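MymaA.19257.a.B3 (Mycobacterium marinum, PDB 6Q10) is of unknown function, but its soluble part, a LytR_C-type domain of a membrane protein, probably serves in the mycobacterial cell envelope. Local coordinates at residues Val91-Pro96 with Thr145-Ile150. Residues are numbered along the deposited sequence; the frame is centred on the assembly and turned at random.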
loop_
_atom_site.group_PDB
_atom_site.type_symbol
_atom_site.label_atom_id
_atom_site.label_comp_id
_atom_site.label_asym_id
_atom_site.label_seq_id
_atom_site.Cartn_x
_atom_site.Cartn_y
_atom_site.Cartn_z
ATOM N N VAL A 91 -0.009 1.891 -3.243
ATOM C CA VAL A 91 -0.080 0.655 -2.468
ATOM C C VAL A 91 -1.518 0.378 -2.034
ATOM O O VAL A 91 -1.972 -0.773 -2.029
ATOM C CB VAL A 91 0.866 0.729 -1.257
ATOM C CG1 VAL A 91 0.770 -0.556 -0.436
ATOM C CG2 VAL A 91 2.309 0.935 -1.750
ATOM N N TRP A 92 -2.259 1.426 -1.665
ATOM C CA TRP A 92 -3.613 1.224 -1.155
ATOM C C TRP A 92 -4.558 0.641 -2.199
ATOM O O TRP A 92 -5.563 0.025 -1.844
ATOM C CB TRP A 92 -4.121 2.581 -0.622
ATOM C CG TRP A 92 -5.311 2.563 0.276
ATOM C CD1 TRP A 92 -5.610 1.661 1.250
ATOM C CD2 TRP A 92 -6.354 3.540 0.285
ATOM N NE1 TRP A 92 -6.787 2.035 1.880
ATOM C CE2 TRP A 92 -7.268 3.174 1.283
ATOM C CE3 TRP A 92 -6.610 4.675 -0.488
ATOM C CZ2 TRP A 92 -8.424 3.927 1.544
ATOM C CZ3 TRP A 92 -7.753 5.422 -0.217
ATOM C CH2 TRP A 92 -8.627 5.041 0.788
ATOM N N LEU A 93 -4.259 0.840 -3.488
ATOM C CA LEU A 93 -5.042 0.205 -4.540
ATOM C C LEU A 93 -5.032 -1.310 -4.416
ATOM O O LEU A 93 -6.049 -1.966 -4.656
ATOM C CB LEU A 93 -4.475 0.598 -5.906
ATOM C CG LEU A 93 -4.656 2.064 -6.246
ATOM C CD1 LEU A 93 -3.802 2.360 -7.486
ATOM C CD2 LEU A 93 -6.134 2.404 -6.523
ATOM N N VAL A 94 -3.867 -1.889 -4.091
ATOM C CA VAL A 94 -3.736 -3.339 -4.068
ATOM C C VAL A 94 -3.802 -3.891 -2.646
ATOM O O VAL A 94 -3.897 -5.114 -2.477
ATOM C CB VAL A 94 -2.457 -3.795 -4.798
ATOM C CG1 VAL A 94 -2.593 -3.476 -6.310
ATOM C CG2 VAL A 94 -1.197 -3.119 -4.222
ATOM N N ALA A 95 -3.801 -3.030 -1.631
ATOM C CA ALA A 95 -4.052 -3.438 -0.241
ATOM C C ALA A 95 -5.152 -2.552 0.334
ATOM O O ALA A 95 -4.933 -1.787 1.279
ATOM C CB ALA A 95 -2.772 -3.330 0.584
ATOM N N PRO A 96 -6.355 -2.606 -0.239
ATOM C CA PRO A 96 -7.355 -1.573 0.067
ATOM C C PRO A 96 -7.957 -1.663 1.450
ATOM O O PRO A 96 -8.653 -0.711 1.855
ATOM C CB PRO A 96 -8.427 -1.803 -1.014
ATOM C CG PRO A 96 -8.296 -3.286 -1.362
ATOM C CD PRO A 96 -6.791 -3.514 -1.309
ATOM N N THR A 145 -12.620 8.380 -11.084
ATOM C CA THR A 145 -13.867 7.686 -10.764
ATOM C C THR A 145 -13.617 6.250 -10.330
ATOM O O THR A 145 -14.284 5.745 -9.418
ATOM C CB THR A 145 -14.813 7.688 -11.971
ATOM O OG1 THR A 145 -15.086 9.030 -12.373
ATOM C CG2 THR A 145 -16.121 6.975 -11.627
ATOM N N LEU A 146 -12.720 5.543 -11.023
ATOM C CA LEU A 146 -12.402 4.190 -10.601
ATOM C C LEU A 146 -11.712 4.199 -9.260
ATOM O O LEU A 146 -11.964 3.325 -8.432
ATOM C CB LEU A 146 -11.513 3.475 -11.621
ATOM C CG LEU A 146 -12.113 3.203 -12.979
ATOM C CD1 LEU A 146 -11.087 2.406 -13.753
ATOM C CD2 LEU A 146 -13.417 2.452 -12.867
ATOM N N ILE A 147 -10.773 5.132 -9.044
ATOM C CA ILE A 147 -10.098 5.171 -7.749
ATOM C C ILE A 147 -11.116 5.360 -6.638
ATOM O O ILE A 147 -11.087 4.662 -5.602
ATOM C CB ILE A 147 -9.033 6.280 -7.735
ATOM C CG1 ILE A 147 -7.916 5.891 -8.684
ATOM C CG2 ILE A 147 -8.511 6.484 -6.313
ATOM C CD1 ILE A 147 -6.911 7.021 -8.996
ATOM N N ALA A 148 -12.018 6.322 -6.824
ATOM C CA ALA A 148 -13.061 6.556 -5.834
ATOM C C ALA A 148 -13.916 5.317 -5.635
ATOM O O ALA A 148 -14.205 4.947 -4.492
ATOM C CB ALA A 148 -13.917 7.750 -6.248
ATOM N N LYS A 149 -14.266 4.619 -6.726
ATOM C CA LYS A 149 -15.121 3.440 -6.612
ATOM C C LYS A 149 -14.427 2.315 -5.852
ATOM O O LYS A 149 -15.048 1.633 -5.025
ATOM C CB LYS A 149 -15.559 2.958 -8.003
ATOM C CG LYS A 149 -16.330 1.637 -7.940
ATOM C CD LYS A 149 -16.594 1.074 -9.329
ATOM C CE LYS A 149 -17.131 -0.353 -9.256
ATOM N NZ LYS A 149 -17.221 -0.967 -10.609
ATOM N N ILE A 150 -13.145 2.091 -6.131
ATOM C CA ILE A 150 -12.410 1.039 -5.439
ATOM C C ILE A 150 -12.481 1.257 -3.938
ATOM O O ILE A 150 -12.828 0.349 -3.171
ATOM C CB ILE A 150 -10.962 1.001 -5.949
ATOM C CG1 ILE A 150 -10.968 0.521 -7.396
ATOM C CG2 ILE A 150 -10.072 0.101 -5.075
ATOM C CD1 ILE A 150 -9.705 0.863 -8.173
#
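Leu93 meets Ile147 and Ile150 in a small apolar contact between the C-terminal part of helix 85-94 and helix 144-153. One methyl of Leu93 does the touching: CD2 lies 4.2 Å from CD1 of Ile150 and 4.5 Å from CG1 of Ile147. The two isoleucines, three residues apart, present neighbouring positions on one side of their helix, and the leucine fork offers CD2 to both. In Ile150, CD1 stands anti to CA (chi2 161°), which extends the long branch to meet that methyl. Farther along, Pro96 adds a looser flank, its CB 4.8 Å from Ile150 CG2. Branched aliphatic residues suit this buried place, since they fill it without bringing in polar groups.

No hydrogen bond crosses between the segments; the polar groups find partners within their own segment or in other parts of the chain. Val91 O accepts from both Val94 N and Ala95 N, at 3.0 and 2.9 Å, as the chain turns towards Pro96. On helix 144-153, Lys149 carries its charge away from the apolar side to a salt bridge with Asp126.

Neighbours complete the packing. Val130 of helix 125-132 also touches Leu93, while Val91 and Trp92 rest on Ile78 of strand 76-80, so helix 85-94 has the sheet as well as helix 144-153 beside it. Trp92 stacks on His151, and the disulfide Cys97-Cys155 ties the residue after Pro96 to the end of the chain, beyond helix 144-153. With 156 Å² buried, the contact probably depends on dispersion and exclusion of water and does little to fix direction.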